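Local coordinates for protein EscN (Escherichia coli O127:H6, PDB 2OBL) that is a type III secretion system protein of the ATP synthase alpha/beta family, built round a P-loop nucleotide-binding domain, at residues A[36-40]-A[143-147]; A[103-107]-A[166-172]. The protein carries 1 engineered substitution. All blocks are in the same frame, centred on the assembly; numbering follows the deposited sequence.

Contact 1: residues A[36-40]-A[143-147]; sequences RSLYA and KAAFT
Leu38 and Tyr39, just past the end of strand 34-37, pack on Lys143, Phe146 and Thr147 of helix 138-156, joining the small antiparallel sheet of strands 4-7 and 34-37 to the flank of the nucleotide-binding domain. Leu38 faces the helix and divides its methyls between two turns. CD2 lies 3.5 Å from Thr147 OG1 and also touches the helix backbone at Thr147 CA, while CD1 comes alongside the Lys143 chain, 4.3 Å from CG. With Thr147 OG1 beside the backbone N (chi1 -70°), the hydroxyl lies against this Leu38 CD2 methyl, while its hydrogen bond is with Gly18 O. Nearer the backbone, Leu38 CB and Phe146 CB meet at 4.2 Å. The Leu38 carbonyl O sits near the plane of the Phe146 ring at its edge, 3.7 Å from Phe146 CB, and accepts a hydrogen bond from Arg206. Helix 138-156 is the connection of a beta-alpha-beta crossover in the parallel core sheet, leading from strand 127-132 to strand 161-167 with strand 99-105 between them. The Tyr39 ring crosses Phe146 obliquely: Tyr39 CE1 stands over one face of the phenylalanine, 3.5 Å from Phe146 CE1. The two rings are inclined at 57°, their centroids 5.0 Å apart. Leu38 CB covers one face of the Tyr39 ring, offset toward the rim. The chain bends here through an ST turn, in which Ser37 OG accepts from Tyr39 N at 3.1 Å.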
loop_
_atom_site.group_PDB
_atom_site.type_symbol
_atom_site.label_atom_id
_atom_site.label_comp_id
_atom_site.label_asym_id
_atom_site.label_seq_id
_atom_site.Cartn_x
_atom_site.Cartn_y
_atom_site.Cartn_z
ATOM N N ARG A 36 -25.444 4.559 -2.642
ATOM C CA ARG A 36 -24.565 5.655 -2.285
ATOM C C ARG A 36 -23.987 6.283 -3.547
ATOM O O ARG A 36 -23.750 5.600 -4.543
ATOM C CB ARG A 36 -23.434 5.180 -1.371
ATOM C CG ARG A 36 -23.876 4.848 0.061
ATOM C CD ARG A 36 -22.725 5.061 1.021
ATOM N NE ARG A 36 -23.082 4.845 2.419
ATOM C CZ ARG A 36 -22.264 5.117 3.428
ATOM N NH1 ARG A 36 -21.050 5.621 3.173
ATOM N NH2 ARG A 36 -22.649 4.894 4.682
ATOM N N SER A 37 -23.775 7.595 -3.497
ATOM C CA SER A 37 -23.111 8.303 -4.577
ATOM C C SER A 37 -21.643 7.880 -4.647
ATOM O O SER A 37 -21.027 7.586 -3.619
ATOM C CB SER A 37 -23.223 9.813 -4.350
ATOM O OG SER A 37 -22.456 10.533 -5.300
ATOM N N LEU A 38 -21.094 7.832 -5.857
ATOM C CA LEU A 38 -19.665 7.523 -6.034
ATOM C C LEU A 38 -18.771 8.661 -5.552
ATOM O O LEU A 38 -17.552 8.499 -5.399
ATOM C CB LEU A 38 -19.352 7.206 -7.494
ATOM C CG LEU A 38 -19.758 5.819 -7.995
ATOM C CD1 LEU A 38 -19.357 5.588 -9.440
ATOM C CD2 LEU A 38 -19.170 4.737 -7.108
ATOM N N TYR A 39 -19.392 9.811 -5.306
ATOM C CA TYR A 39 -18.664 10.993 -4.885
ATOM C C TYR A 39 -19.124 11.453 -3.506
ATOM O O TYR A 39 -20.284 11.286 -3.142
ATOM C CB TYR A 39 -18.800 12.079 -5.949
ATOM C CG TYR A 39 -18.442 11.559 -7.331
ATOM C CD1 TYR A 39 -17.115 11.456 -7.733
ATOM C CD2 TYR A 39 -19.428 11.133 -8.219
ATOM C CE1 TYR A 39 -16.777 10.966 -8.984
ATOM C CE2 TYR A 39 -19.100 10.641 -9.478
ATOM C CZ TYR A 39 -17.770 10.558 -9.852
ATOM O OH TYR A 39 -17.425 10.076 -11.101
ATOM N N ALA A 40 -18.190 11.990 -2.728
ATOM C CA ALA A 40 -18.482 12.461 -1.379
ATOM C C ALA A 40 -17.775 13.788 -1.145
ATOM O O ALA A 40 -16.751 14.063 -1.770
ATOM C CB ALA A 40 -18.061 11.418 -0.342
ATOM N N LYS A 143 -13.958 4.299 -12.803
ATOM C CA LYS A 143 -14.978 4.298 -11.744
ATOM C C LYS A 143 -14.629 3.347 -10.605
ATOM O O LYS A 143 -15.036 3.559 -9.452
ATOM C CB LYS A 143 -16.376 3.995 -12.322
ATOM C CG LYS A 143 -17.005 5.184 -13.060
ATOM C CD LYS A 143 -18.242 4.767 -13.863
ATOM C CE LYS A 143 -18.959 5.988 -14.453
ATOM N NZ LYS A 143 -20.384 5.660 -14.832
ATOM N N ALA A 144 -13.847 2.310 -10.908
ATOM C CA ALA A 144 -13.481 1.319 -9.881
ATOM C C ALA A 144 -12.840 1.965 -8.660
ATOM O O ALA A 144 -13.064 1.527 -7.545
ATOM C CB ALA A 144 -12.560 0.235 -10.448
ATOM N N ALA A 145 -12.030 3.002 -8.877
ATOM C CA ALA A 145 -11.366 3.677 -7.786
ATOM C C ALA A 145 -12.391 4.339 -6.844
ATOM O O ALA A 145 -12.235 4.326 -5.622
ATOM C CB ALA A 145 -10.414 4.725 -8.328
ATOM N N PHE A 146 -13.418 4.935 -7.431
ATOM C CA PHE A 146 -14.458 5.612 -6.651
ATOM C C PHE A 146 -15.371 4.593 -5.993
ATOM O O PHE A 146 -15.746 4.745 -4.839
ATOM C CB PHE A 146 -15.247 6.567 -7.544
ATOM C CG PHE A 146 -14.434 7.721 -8.052
ATOM C CD1 PHE A 146 -14.434 8.933 -7.367
ATOM C CD2 PHE A 146 -13.671 7.600 -9.212
ATOM C CE1 PHE A 146 -13.673 10.012 -7.818
ATOM C CE2 PHE A 146 -12.899 8.664 -9.668
ATOM C CZ PHE A 146 -12.902 9.871 -8.972
ATOM N N THR A 147 -15.718 3.543 -6.725
ATOM C CA THR A 147 -16.528 2.462 -6.163
ATOM C C THR A 147 -15.873 1.865 -4.919
ATOM O O THR A 147 -16.505 1.731 -3.862
ATOM C CB THR A 147 -16.733 1.359 -7.207
ATOM O OG1 THR A 147 -17.607 1.851 -8.234
ATOM C CG2 THR A 147 -17.309 0.095 -6.570
#

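Contact 2: residues A[103-107]-A[166-172]; sequences ALIGE and MDSVTRY. With IMD (imidazole), chain D.
Glu107 and Arg171 cross at about a right angle, carboxylate and guanidinium planes 88° apart. Their salt bridge runs from Arg171 NE to Glu107 OE2 at 2.7 Å, bent to 143° at the hydrogen, and reaches the oxygen from above the carboxylate plane. Arg171 gets there extended from CG to NE, its CD passing 3.4 Å from Gly106 O. A water in the guanidinium plane donates to Glu107 OE2 and Ile105 O and accepts from Ser168 OG, the N-cap hydroxyl that in turn takes Arg171 N. Ile105 and Tyr172 lie side by side, Ile105 CD1 4.1 Å from Tyr172 CB. Two backbone bonds of the parallel strands set the register, Asp167 N to Ala103 O at 2.8 Å and Ile105 N to Asp167 O at 2.9 Å. Asp167, CG anti to the backbone N (chi1 -172°), turns OD2 to N3 of a bound imidazole at 2.6 Å; that oxygen also forms a salt bridge with Lys84, and OD1 a hydrogen bond with Thr220. A cis peptide follows Asp167. An aspartate ending a core strand beside the lysine of a probable Walker A P-loop fits the Walker B position of P-loop NTPases.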
loop_
_atom_site.group_PDB
_atom_site.type_symbol
_atom_site.label_atom_id
_atom_site.label_comp_id
_atom_site.label_asym_id
_atom_site.label_seq_id
_atom_site.Cartn_x
_atom_site.Cartn_y
_atom_site.Cartn_z
ATOM N N ALA A 103 -9.103 -2.675 -4.789
ATOM C CA ALA A 103 -9.402 -2.254 -6.131
ATOM C C ALA A 103 -8.263 -2.756 -6.987
ATOM O O ALA A 103 -7.108 -2.302 -6.845
ATOM C CB ALA A 103 -9.529 -0.750 -6.225
ATOM N N LEU A 104 -8.571 -3.733 -7.835
ATOM C CA LEU A 104 -7.584 -4.300 -8.749
ATOM C C LEU A 104 -7.893 -3.815 -10.158
ATOM O O LEU A 104 -8.829 -4.299 -10.815
ATOM C CB LEU A 104 -7.614 -5.826 -8.683
ATOM C CG LEU A 104 -7.454 -6.443 -7.290
ATOM C CD1 LEU A 104 -7.503 -7.959 -7.375
ATOM C CD2 LEU A 104 -6.153 -5.983 -6.670
ATOM N N ILE A 105 -7.108 -2.846 -10.608
ATOM C CA ILE A 105 -7.424 -2.086 -11.806
ATOM C C ILE A 105 -6.393 -2.250 -12.925
ATOM O O ILE A 105 -5.193 -2.010 -12.743
ATOM C CB ILE A 105 -7.550 -0.563 -11.469
ATOM C CG1 ILE A 105 -8.578 -0.334 -10.333
ATOM C CG2 ILE A 105 -7.839 0.253 -12.749
ATOM C CD1 ILE A 105 -8.711 1.131 -9.893
ATOM N N GLY A 106 -6.868 -2.654 -14.094
ATOM C CA GLY A 106 -6.101 -2.509 -15.332
ATOM C C GLY A 106 -5.141 -3.622 -15.714
ATOM O O GLY A 106 -4.427 -3.507 -16.714
ATOM N N GLU A 107 -5.100 -4.689 -14.922
ATOM C CA GLU A 107 -4.240 -5.834 -15.265
ATOM C C GLU A 107 -5.041 -6.901 -16.004
ATOM O O GLU A 107 -6.264 -6.812 -16.104
ATOM C CB GLU A 107 -3.563 -6.440 -14.020
ATOM C CG GLU A 107 -2.852 -5.445 -13.102
ATOM C CD GLU A 107 -1.527 -4.944 -13.630
ATOM O OE1 GLU A 107 -0.918 -5.620 -14.495
ATOM O OE2 GLU A 107 -1.083 -3.858 -13.167
ATOM N N MET A 166 -5.496 -0.045 -3.278
ATOM C CA MET A 166 -5.758 0.222 -4.679
ATOM C C MET A 166 -4.524 -0.101 -5.506
ATOM O O MET A 166 -3.505 0.574 -5.398
ATOM C CB MET A 166 -6.155 1.680 -4.879
ATOM C CG MET A 166 -6.396 1.990 -6.353
ATOM S SD MET A 166 -6.874 3.690 -6.675
ATOM C CE MET A 166 -8.113 3.910 -5.427
ATOM N N ASP A 167 -4.627 -1.144 -6.323
ATOM C CA ASP A 167 -3.530 -1.579 -7.179
ATOM C C ASP A 167 -4.071 -1.478 -8.610
ATOM O O ASP A 167 -4.706 -2.423 -9.082
ATOM C CB ASP A 167 -3.162 -3.038 -6.824
ATOM C CG ASP A 167 -1.891 -3.539 -7.523
ATOM O OD1 ASP A 167 -0.977 -2.743 -7.822
ATOM O OD2 ASP A 167 -1.797 -4.760 -7.777
ATOM N N SER A 168 -3.847 -0.357 -9.303
ATOM C CA SER A 168 -2.916 0.703 -8.913
ATOM C C SER A 168 -3.495 2.075 -9.207
ATOM O O SER A 168 -4.367 2.212 -10.067
ATOM C CB SER A 168 -1.643 0.571 -9.757
ATOM O OG SER A 168 -1.956 0.667 -11.153
ATOM N N VAL A 169 -2.990 3.100 -8.526
ATOM C CA VAL A 169 -3.403 4.448 -8.870
ATOM C C VAL A 169 -2.891 4.775 -10.274
ATOM O O VAL A 169 -3.511 5.547 -10.998
ATOM C CB VAL A 169 -2.983 5.487 -7.794
ATOM C CG1 VAL A 169 -1.473 5.671 -7.744
ATOM C CG2 VAL A 169 -3.705 6.820 -8.042
ATOM N N THR A 170 -1.763 4.163 -10.657
ATOM C CA THR A 170 -1.211 4.365 -12.003
ATOM C C THR A 170 -2.205 3.984 -13.103
ATOM O O THR A 170 -2.427 4.744 -14.047
ATOM C CB THR A 170 0.072 3.540 -12.174
ATOM O OG1 THR A 170 1.043 3.993 -11.220
ATOM C CG2 THR A 170 0.621 3.682 -13.608
ATOM N N ARG A 171 -2.802 2.802 -12.991
ATOM C CA ARG A 171 -3.724 2.346 -14.042
ATOM C C ARG A 171 -5.090 2.991 -13.920
ATOM O O ARG A 171 -5.785 3.181 -14.936
ATOM C CB ARG A 171 -3.796 0.819 -14.093
ATOM C CG ARG A 171 -2.470 0.197 -14.547
ATOM C CD ARG A 171 -2.645 -1.249 -14.989
ATOM N NE ARG A 171 -1.371 -1.968 -15.063
ATOM C CZ ARG A 171 -0.669 -2.113 -16.176
ATOM N NH1 ARG A 171 -1.120 -1.591 -17.312
ATOM N NH2 ARG A 171 0.475 -2.800 -16.160
ATOM N N TYR A 172 -5.460 3.376 -12.697
ATOM C CA TYR A 172 -6.633 4.211 -12.511
ATOM C C TYR A 172 -6.446 5.501 -13.311
ATOM O O TYR A 172 -7.357 5.945 -14.022
ATOM C CB TYR A 172 -6.851 4.603 -11.038
ATOM C CG TYR A 172 -7.598 5.914 -10.964
ATOM C CD1 TYR A 172 -8.980 5.957 -11.135
ATOM C CD2 TYR A 172 -6.923 7.122 -10.786
ATOM C CE1 TYR A 172 -9.665 7.152 -11.125
ATOM C CE2 TYR A 172 -7.602 8.325 -10.769
ATOM C CZ TYR A 172 -8.979 8.332 -10.946
ATOM O OH TYR A 172 -9.659 9.526 -10.936
HETATM N N1 IMD D . -4.970 -6.349 -10.956
HETATM C C2 IMD D . -4.454 -5.356 -10.199
HETATM N N3 IMD D . -3.518 -5.903 -9.381
HETATM C C4 IMD D . -3.447 -7.237 -9.622
HETATM C C5 IMD D . -4.372 -7.520 -10.615
HETATM O O HOH W 1 -2.638 -2.004 -11.792
#

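Helix 138-156 and strand 161-167 follow each other in the chain, so the contacts use successive elements of the nucleotide-binding domain, their centres about 15 Å apart. Contact 1 lies farther out, about 20 Å from the chain centre against 12 Å for contact 2, and includes the exposed Tyr39; contact 2 is largely buried in the core. Across its segments, contact 1 relies on apolar and aromatic packing, whereas contact 2 combines strand pairing with a salt bridge and a water at the C-terminal ends of the strands. Tyr172 connects them: its CD1 lies 3.4 Å from Ala145 CB, its OH touches the Phe146 ring, and that hydroxyl bonds to Ser199.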